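Local coordinates for protein beta-glucosidase (Chaetomella raphigera, PDB 6JXG) that probably hydrolyses terminal, non-reducing beta-D-glucosyl residues to release beta-D-glucose, as a secreted family 3 glycoside hydrolase of cellulose breakdown, at residues R90-A93 with L94-A98; Q319-H322 with K323-A326; T143-D147 with A148-A152; G4-A7 with A8-K12. All coordinates share one frame; numbering follows the deposited sequence.

How the contacts relate
Read from the N terminus, the four contacts come in the order 4, 1, 3, 2. Each is a local contact within one continuous run, so none closes a long loop and none nests in or crosses another. Contact 4 opens helix 7-17, contact 1 is a mid-helix turn of helix 84-100, contact 3 passes from helix 131-147 into strand 151-157, and contact 2 leads a loop into helix 323-332. Contact 1 is the hub: contact 3 packs against it with centres about 7 Å apart, and contact 2 touches it with centres about 10 Å apart. Contact 4 lies outside this cluster, its nearest atoms about 6 Å from contact 3.

Contact 1. Residues R90-A93 with L94-A98; sequences RGLA and LGQEA
G95 N and Q96 N reach back one helical turn: G95 N meets G91 O at 2.8 Å, and Q96 N meets L92 O at the same 2.8 Å. L94 N to R90 O, at 2.9 Å, and the longer E97 N to A93 O, at 3.2 Å, complete four consecutive i to i+4 bonds, all close to straight. The polar side-chain ends find their partners beyond the helix. E97 OE2 bonds to H322 ND1 and Q96 OE1 to H322 NE2, so one imidazole is gripped by two successive residues of the helix. E97 OE2 also bonds to T70 OG1, and R90 NH2 to P73 O. Q96 lies back over the preceding turn because its CG stands beside its own backbone N (chi1 -71°). This sets Q96 CG 3.2 Å from L92 O, and the extended remainder slants across L92, with Q96 NE2 3.8 Å from L92 CG. E97 follows the same course one residue on, its CG 3.5 Å from A93 O. Farther out, A93 CB packs against F72, H322 and V325, while L94 leans on Q106. It is a worked example of regular alpha-helical bonding inside helix 84-100, which belongs to the beta-alpha-beta crossover from strand 55-57 to the parallel strand 105-106 in the TIM-barrel-like N-terminal domain of family 3 glycoside hydrolases.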
loop_
_atom_site.group_PDB
_atom_site.type_symbol
_atom_site.label_atom_id
_atom_site.label_comp_id
_atom_site.label_asym_id
_atom_site.label_seq_id
_atom_site.Cartn_x
_atom_site.Cartn_y
_atom_site.Cartn_z
ATOM N N ARG A 90 1.980 -9.265 8.339
ATOM C CA ARG A 90 1.629 -9.556 6.924
ATOM C C ARG A 90 2.853 -9.669 6.040
ATOM O O ARG A 90 2.961 -10.588 5.201
ATOM C CB ARG A 90 0.693 -8.456 6.415
ATOM C CG ARG A 90 0.362 -8.556 4.947
ATOM C CD ARG A 90 -0.682 -7.502 4.682
ATOM N NE ARG A 90 -1.003 -7.265 3.270
ATOM C CZ ARG A 90 -0.309 -6.522 2.414
ATOM N NH1 ARG A 90 0.870 -6.040 2.748
ATOM N NH2 ARG A 90 -0.770 -6.350 1.161
ATOM N N GLY A 91 3.850 -8.819 6.276
ATOM C CA GLY A 91 5.072 -8.908 5.490
ATOM C C GLY A 91 5.878 -10.172 5.762
ATOM O O GLY A 91 6.380 -10.875 4.814
ATOM N N LEU A 92 5.975 -10.489 7.028
ATOM C CA LEU A 92 6.626 -11.754 7.441
ATOM C C LEU A 92 5.923 -12.952 6.801
ATOM O O LEU A 92 6.562 -13.880 6.236
ATOM C CB LEU A 92 6.662 -11.898 8.985
ATOM C CG LEU A 92 7.393 -13.109 9.551
ATOM C CD1 LEU A 92 8.913 -12.973 9.340
ATOM C CD2 LEU A 92 7.071 -13.327 11.047
ATOM N N ALA A 93 4.595 -12.959 6.885
ATOM C CA ALA A 93 3.836 -14.090 6.371
ATOM C C ALA A 93 3.988 -14.211 4.845
ATOM O O ALA A 93 4.203 -15.303 4.336
ATOM C CB ALA A 93 2.392 -13.930 6.756
ATOM N N LEU A 94 3.967 -13.081 4.136
ATOM C CA LEU A 94 4.174 -13.099 2.675
ATOM C C LEU A 94 5.544 -13.619 2.337
ATOM O O LEU A 94 5.735 -14.457 1.437
ATOM C CB LEU A 94 4.163 -11.678 2.119
ATOM C CG LEU A 94 3.675 -11.361 0.741
ATOM C CD1 LEU A 94 4.230 -10.034 0.243
ATOM C CD2 LEU A 94 3.396 -12.432 -0.329
ATOM N N GLY A 95 6.523 -13.056 3.020
ATOM C CA GLY A 95 7.891 -13.479 2.759
ATOM C C GLY A 95 8.154 -14.940 3.090
ATOM O O GLY A 95 8.935 -15.615 2.359
ATOM N N GLN A 96 7.548 -15.434 4.159
ATOM C CA GLN A 96 7.581 -16.902 4.422
ATOM C C GLN A 96 7.094 -17.772 3.284
ATOM O O GLN A 96 7.769 -18.789 2.875
ATOM C CB GLN A 96 6.846 -17.247 5.712
ATOM C CG GLN A 96 7.633 -16.782 6.925
ATOM C CD GLN A 96 6.861 -16.891 8.183
ATOM O OE1 GLN A 96 5.617 -16.989 8.184
ATOM N NE2 GLN A 96 7.593 -16.861 9.297
ATOM N N GLU A 97 5.962 -17.373 2.704
ATOM C CA GLU A 97 5.450 -18.095 1.556
ATOM C C GLU A 97 6.407 -18.009 0.315
ATOM O O GLU A 97 6.601 -19.003 -0.412
ATOM C CB GLU A 97 4.018 -17.666 1.191
ATOM C CG GLU A 97 3.044 -17.943 2.312
ATOM C CD GLU A 97 1.550 -17.883 1.988
ATOM O OE1 GLU A 97 1.107 -17.693 0.820
ATOM O OE2 GLU A 97 0.788 -17.998 3.014
ATOM N N ALA A 98 6.884 -16.795 0.018
ATOM C CA ALA A 98 7.746 -16.538 -1.121
ATOM C C ALA A 98 9.015 -17.459 -0.986
ATOM O O ALA A 98 9.384 -18.208 -1.931
ATOM C CB ALA A 98 8.122 -15.068 -1.153
#

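Contact 2. Residues Q319-H322 with K323-A326; sequences QADH and KQVA
D321 O receives Q324 N at 3.1 Å where a type II' beta turn, Q319 to H322, runs into the first turn of helix 323-332. Entry into a helix poses a general problem, since the first amide N-H groups have no preceding turn to bond to, and here backbone oxygens and waters share the task. The Q324 N-H points almost straight at D321 O (164°) but comes from above the carbonyl plane. A water donates to the same D321 O at 3.0 Å and accepts from V325 N at 2.9 Å, so that oxygen serves two successive amides, one of them indirectly. A second water takes K323 N at 3.0 Å and donates to A320 O at 2.9 Å. With A326 N to H322 O, at 3.3 Å, ordinary helical bonding begins. The turn is closed by H322 N on Q319 O at 3.0 Å. The H322 ring nitrogens are taken up by E97 and Q96, consistent with a proton on each if E97 is ionised and the Q96 amide is placed correctly. A320 CB rests over one ring face, near the rim. Q324 CG, anti to its carbonyl carbon (chi1 -62°), folds back over D321 O; the side chains meet at roughly a right angle, the amide beside D321 CB and turned 61° from the carboxylate. On the helix side, V325 CG1 lies 3.5 Å from H322 O.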
loop_
_atom_site.group_PDB
_atom_site.type_symbol
_atom_site.label_atom_id
_atom_site.label_comp_id
_atom_site.label_asym_id
_atom_site.label_seq_id
_atom_site.Cartn_x
_atom_site.Cartn_y
_atom_site.Cartn_z
ATOM N N GLN A 319 0.596 -22.228 2.837
ATOM C CA GLN A 319 -0.318 -21.333 3.579
ATOM C C GLN A 319 -0.027 -21.239 5.059
ATOM O O GLN A 319 -0.291 -20.211 5.660
ATOM C CB GLN A 319 -1.752 -21.750 3.428
ATOM C CG GLN A 319 -2.225 -21.597 1.975
ATOM C CD GLN A 319 -3.659 -22.034 1.832
ATOM O OE1 GLN A 319 -4.553 -21.399 2.344
ATOM N NE2 GLN A 319 -3.874 -23.171 1.164
ATOM N N ALA A 320 0.464 -22.330 5.628
ATOM C CA ALA A 320 0.815 -22.360 7.024
ATOM C C ALA A 320 -0.383 -21.794 7.848
ATOM O O ALA A 320 -1.521 -22.151 7.556
ATOM C CB ALA A 320 2.134 -21.617 7.238
ATOM N N ASP A 321 -0.123 -20.955 8.852
ATOM C CA ASP A 321 -1.143 -20.362 9.707
ATOM C C ASP A 321 -1.392 -18.901 9.294
ATOM O O ASP A 321 -1.858 -18.076 10.091
ATOM C CB ASP A 321 -0.695 -20.444 11.198
ATOM C CG ASP A 321 0.616 -19.752 11.453
ATOM O OD1 ASP A 321 0.884 -19.478 12.620
ATOM O OD2 ASP A 321 1.374 -19.434 10.533
ATOM N N HIS A 322 -1.080 -18.578 8.034
ATOM C CA HIS A 322 -1.130 -17.155 7.599
ATOM C C HIS A 322 -2.507 -16.574 7.482
ATOM O O HIS A 322 -2.651 -15.352 7.350
ATOM C CB HIS A 322 -0.363 -17.001 6.280
ATOM C CG HIS A 322 1.078 -17.389 6.393
ATOM N ND1 HIS A 322 1.770 -18.009 5.359
ATOM C CD2 HIS A 322 1.947 -17.307 7.432
ATOM C CE1 HIS A 322 3.008 -18.236 5.748
ATOM N NE2 HIS A 322 3.138 -17.839 6.999
ATOM N N LYS A 323 -3.552 -17.415 7.548
ATOM C CA LYS A 323 -4.897 -16.860 7.558
ATOM C C LYS A 323 -5.157 -16.030 8.803
ATOM O O LYS A 323 -6.114 -15.249 8.867
ATOM C CB LYS A 323 -5.959 -17.954 7.391
ATOM C CG LYS A 323 -6.178 -18.816 8.607
ATOM C CD LYS A 323 -7.266 -19.835 8.345
ATOM C CE LYS A 323 -7.582 -20.432 9.704
ATOM N NZ LYS A 323 -8.667 -21.407 9.674
ATOM N N GLN A 324 -4.336 -16.200 9.819
ATOM C CA GLN A 324 -4.625 -15.529 11.135
ATOM C C GLN A 324 -4.399 -14.022 10.977
ATOM O O GLN A 324 -5.287 -13.162 11.255
ATOM C CB GLN A 324 -3.757 -16.211 12.231
ATOM C CG GLN A 324 -4.228 -17.690 12.253
ATOM C CD GLN A 324 -3.569 -18.590 13.291
ATOM O OE1 GLN A 324 -2.742 -18.164 14.076
ATOM N NE2 GLN A 324 -4.002 -19.856 13.304
ATOM N N VAL A 325 -3.235 -13.683 10.441
ATOM C CA VAL A 325 -2.962 -12.254 10.196
ATOM C C VAL A 325 -3.865 -11.732 9.092
ATOM O O VAL A 325 -4.282 -10.610 9.173
ATOM C CB VAL A 325 -1.461 -11.966 9.909
ATOM C CG1 VAL A 325 -1.028 -12.506 8.574
ATOM C CG2 VAL A 325 -1.228 -10.456 9.951
ATOM N N ALA A 326 -4.212 -12.557 8.102
ATOM C CA ALA A 326 -5.153 -12.142 7.079
ATOM C C ALA A 326 -6.540 -11.737 7.701
ATOM O O ALA A 326 -7.116 -10.686 7.390
ATOM C CB ALA A 326 -5.269 -13.173 5.979
HETATM O O HOH W 1 -3.491 -20.264 6.593
HETATM O O HOH W 2 -0.834 -15.290 10.566
#

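Contact 3. Residues T143-D147 with A148-A152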
loop_
_atom_site.group_PDB
_atom_site.type_symbol
_atom_site.label_atom_id
_atom_site.label_comp_id
_atom_site.label_asym_id
_atom_site.label_seq_id
_atom_site.Cartn_x
_atom_site.Cartn_y
_atom_site.Cartn_z
ATOM N N THR A 143 10.572 -4.998 6.329
ATOM C CA THR A 143 11.352 -5.659 7.412
ATOM C C THR A 143 10.768 -7.064 7.642
ATOM O O THR A 143 11.515 -8.021 7.874
ATOM C CB THR A 143 11.349 -4.827 8.688
ATOM O OG1 THR A 143 11.902 -3.536 8.404
ATOM C CG2 THR A 143 12.162 -5.540 9.714
ATOM N N GLY A 144 9.462 -7.197 7.611
ATOM C CA GLY A 144 8.822 -8.484 7.697
ATOM C C GLY A 144 9.247 -9.427 6.598
ATOM O O GLY A 144 9.614 -10.590 6.828
ATOM N N MET A 145 9.079 -8.982 5.373
ATOM C CA MET A 145 9.387 -9.798 4.218
ATOM C C MET A 145 10.834 -10.303 4.239
ATOM O O MET A 145 11.107 -11.516 4.059
ATOM C CB MET A 145 9.173 -8.978 2.956
ATOM C CG MET A 145 7.717 -8.754 2.596
ATOM S SD MET A 145 7.455 -7.598 1.215
ATOM C CE MET A 145 7.910 -8.582 -0.213
ATOM N N GLN A 146 11.737 -9.368 4.455
ATOM C CA GLN A 146 13.163 -9.679 4.425
ATOM C C GLN A 146 13.625 -10.446 5.686
ATOM O O GLN A 146 14.523 -11.298 5.592
ATOM C CB GLN A 146 13.987 -8.437 4.135
ATOM C CG GLN A 146 13.569 -7.823 2.794
ATOM C CD GLN A 146 14.505 -6.843 2.181
ATOM O OE1 GLN A 146 14.366 -6.512 0.986
ATOM N NE2 GLN A 146 15.405 -6.294 2.957
ATOM N N ASP A 147 12.959 -10.239 6.808
ATOM C CA ASP A 147 13.215 -11.106 7.961
ATOM C C ASP A 147 12.869 -12.580 7.609
ATOM O O ASP A 147 13.538 -13.452 8.115
ATOM C CB ASP A 147 12.403 -10.668 9.208
ATOM C CG ASP A 147 12.961 -9.465 9.914
ATOM O OD1 ASP A 147 14.074 -8.987 9.601
ATOM O OD2 ASP A 147 12.250 -9.000 10.856
ATOM N N ALA A 148 11.852 -12.843 6.759
ATOM C CA ALA A 148 11.501 -14.177 6.282
ATOM C C ALA A 148 12.443 -14.719 5.281
ATOM O O ALA A 148 12.312 -15.858 4.916
ATOM C CB ALA A 148 10.079 -14.192 5.678
ATOM N N GLY A 149 13.303 -13.882 4.712
ATOM C CA GLY A 149 14.360 -14.320 3.841
ATOM C C GLY A 149 14.173 -14.031 2.340
ATOM O O GLY A 149 15.045 -14.421 1.526
ATOM N N VAL A 150 13.078 -13.329 1.967
ATOM C CA VAL A 150 12.890 -12.960 0.558
ATOM C C VAL A 150 13.435 -11.521 0.390
ATOM O O VAL A 150 13.536 -10.740 1.372
ATOM C CB VAL A 150 11.384 -13.021 0.094
ATOM C CG1 VAL A 150 10.598 -11.838 0.638
ATOM C CG2 VAL A 150 11.273 -12.996 -1.405
ATOM N N GLN A 151 13.866 -11.183 -0.819
ATOM C CA GLN A 151 14.207 -9.787 -1.168
ATOM C C GLN A 151 12.892 -9.043 -1.500
ATOM O O GLN A 151 12.083 -9.523 -2.301
ATOM C CB GLN A 151 15.097 -9.751 -2.409
ATOM C CG GLN A 151 16.434 -10.460 -2.218
ATOM C CD GLN A 151 17.319 -10.495 -3.463
ATOM O OE1 GLN A 151 17.753 -11.600 -3.953
ATOM N NE2 GLN A 151 17.600 -9.335 -4.001
ATOM N N ALA A 152 12.636 -7.930 -0.864
ATOM C CA ALA A 152 11.503 -7.113 -1.218
ATOM C C ALA A 152 11.917 -6.145 -2.331
ATOM O O ALA A 152 13.104 -5.973 -2.648
ATOM C CB ALA A 152 11.021 -6.315 0.022
#
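A148 continues the helical pattern for one more step, its N bonding to G144 O at 3.2 Å. Its methyl also lies against M145 O and, on the neighbouring helix 84-100, against G95 and Q96. At G149 the chain turns to positive phi (107°) and leaves the helix; G149 N binds Q146 O at 3.0 Å from well above the carbonyl plane. V150 N then returns to M145 O at 3.4 Å, weakly. This six-to-one bond, the five-to-two bond of G149 N to Q146 O and the positive phi of G149 define a Schellman motif, the stop signal of helix 131-147. M145 O takes three weak bonds, from A148, G149 and V150. V150 turns its CG1 onto M145 CB at 3.9 Å. The buried V150 O receives the CA-H of Q146, CA to O 3.3 Å, and has no conventional donor. With Q151 the chain joins the barrel sheet, pairing through its backbone with N104 and Q106, at the neighbouring strand 105-106. A152 N ends the run on Q146 OE1 at 2.9 Å, in the carbonyl plane and on a lone pair, fairly straight (160°). The Q146 amide can reach this far because the chain is extended beyond CG, and it is held in that rotation by N193 O on NE2 and A195 N on OE1. Beside it, A152 CB touches M145 CE at 3.9 Å.

Contact 4. Residues G4-A7 with A8-K12; sequences GDWA and AAYKK
W6 and Y10, one helical turn apart, make a local contact at the start of helix 7-17, where the N-terminal end of the chain lies against helix 278-294. The backbone sets the spacing: Y10 N bonds to W6 O at 2.9 Å, nearly along the C=O axis, and K11 N bonds to A7 O at 3.1 Å. Y10 N also leans weakly toward A7 O, so its hydrogen is shared between two carbonyls. Just upstream, a water accepts from A8 N at 3.0 Å and donates to D5 O at 3.2 Å, serving one of the amides that lie too early in the helix for an intrahelical partner. The two aromatic side chains then come together. W6 CE3 lies at the edge of the Y10 ring and in its plane, 3.9 Å from Y10 CE1, and the side chains slant across each other. W6 O is also at that ring's edge, 3.3 Å from Y10 CD1. A9 CB meets the indole obliquely, 4.5 Å from W6 CE3. With W6 CG beside its own backbone N (chi1 -74°), the indole is directed to where it stacks on F294. Its NE1 bonds to N193 OD1, and D5 OD2 takes the ND2 of the same N193. Y10 OH reaches Q226 O and its ring touches R287 and A290. The chemistry implies that two large buried rings can be mostly apolar and still leave no polar end idle: the N193 bond and the F294 stack orient the indole, while Q226 O only holds the end of Y10.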
loop_
_atom_site.group_PDB
_atom_site.type_symbol
_atom_site.label_atom_id
_atom_site.label_comp_id
_atom_site.label_asym_id
_atom_site.label_seq_id
_atom_site.Cartn_x
_atom_site.Cartn_y
_atom_site.Cartn_z
ATOM N N GLY A 4 26.142 1.852 5.255
ATOM C CA GLY A 4 25.070 1.259 6.134
ATOM C C GLY A 4 25.400 -0.159 6.583
ATOM O O GLY A 4 26.520 -0.419 7.018
ATOM N N ASP A 5 24.444 -1.080 6.455
ATOM C CA ASP A 5 24.551 -2.471 6.865
ATOM C C ASP A 5 25.074 -3.487 5.768
ATOM O O ASP A 5 25.143 -4.709 5.945
ATOM C CB ASP A 5 23.171 -2.950 7.334
ATOM C CG ASP A 5 22.591 -2.110 8.509
ATOM O OD1 ASP A 5 23.384 -1.526 9.269
ATOM O OD2 ASP A 5 21.345 -2.059 8.705
ATOM N N TRP A 6 25.495 -2.935 4.649
ATOM C CA TRP A 6 25.735 -3.698 3.432
ATOM C C TRP A 6 27.221 -4.104 3.167
ATOM O O TRP A 6 27.547 -4.677 2.110
ATOM C CB TRP A 6 25.274 -2.750 2.342
ATOM C CG TRP A 6 23.817 -2.658 2.309
ATOM C CD1 TRP A 6 22.974 -1.949 3.145
ATOM C CD2 TRP A 6 22.992 -3.350 1.401
ATOM N NE1 TRP A 6 21.649 -2.148 2.756
ATOM C CE2 TRP A 6 21.642 -3.031 1.713
ATOM C CE3 TRP A 6 23.248 -4.188 0.333
ATOM C CZ2 TRP A 6 20.580 -3.551 0.998
ATOM C CZ3 TRP A 6 22.142 -4.711 -0.391
ATOM C CH2 TRP A 6 20.862 -4.360 -0.072
ATOM N N ALA A 7 28.102 -3.814 4.112
ATOM C CA ALA A 7 29.525 -4.003 3.840
ATOM C C ALA A 7 29.901 -5.485 3.659
ATOM O O ALA A 7 30.580 -5.789 2.706
ATOM C CB ALA A 7 30.380 -3.303 4.888
ATOM N N ALA A 8 29.421 -6.388 4.507
ATOM C CA ALA A 8 29.689 -7.823 4.346
ATOM C C ALA A 8 29.096 -8.387 3.080
ATOM O O ALA A 8 29.704 -9.208 2.460
ATOM C CB ALA A 8 29.179 -8.616 5.553
ATOM N N ALA A 9 27.905 -7.906 2.682
ATOM C CA ALA A 9 27.282 -8.276 1.414
ATOM C C ALA A 9 28.091 -7.874 0.222
ATOM O O ALA A 9 28.180 -8.620 -0.745
ATOM C CB ALA A 9 25.809 -7.735 1.306
ATOM N N TYR A 10 28.665 -6.679 0.266
ATOM C CA TYR A 10 29.390 -6.148 -0.856
ATOM C C TYR A 10 30.744 -6.895 -1.002
ATOM O O TYR A 10 31.221 -7.156 -2.133
ATOM C CB TYR A 10 29.611 -4.635 -0.697
ATOM C CG TYR A 10 28.600 -3.868 -1.480
ATOM C CD1 TYR A 10 27.271 -3.816 -1.074
ATOM C CD2 TYR A 10 28.944 -3.228 -2.659
ATOM C CE1 TYR A 10 26.323 -3.147 -1.868
ATOM C CE2 TYR A 10 28.013 -2.568 -3.435
ATOM C CZ TYR A 10 26.694 -2.552 -3.043
ATOM O OH TYR A 10 25.739 -1.836 -3.826
ATOM N N LYS A 11 31.296 -7.281 0.129
ATOM C CA LYS A 11 32.515 -8.067 0.143
ATOM C C LYS A 11 32.287 -9.400 -0.571
ATOM O O LYS A 11 33.019 -9.740 -1.421
ATOM C CB LYS A 11 33.031 -8.272 1.554
ATOM C CG LYS A 11 34.160 -9.211 1.626
ATOM C CD LYS A 11 35.094 -8.893 2.738
ATOM C CE LYS A 11 36.348 -9.771 2.729
ATOM N NZ LYS A 11 36.659 -10.303 4.063
ATOM N N LYS A 12 31.196 -10.069 -0.240
ATOM C CA LYS A 12 30.858 -11.319 -0.899
ATOM C C LYS A 12 30.574 -11.060 -2.384
ATOM O O LYS A 12 31.086 -11.757 -3.231
ATOM C CB LYS A 12 29.673 -11.974 -0.229
ATOM C CG LYS A 12 29.995 -12.365 1.217
ATOM C CD LYS A 12 28.759 -12.939 1.836
ATOM C CE LYS A 12 28.862 -12.936 3.348
ATOM N NZ LYS A 12 27.558 -13.267 3.922
HETATM O O HOH W 3 28.158 -5.255 6.970
#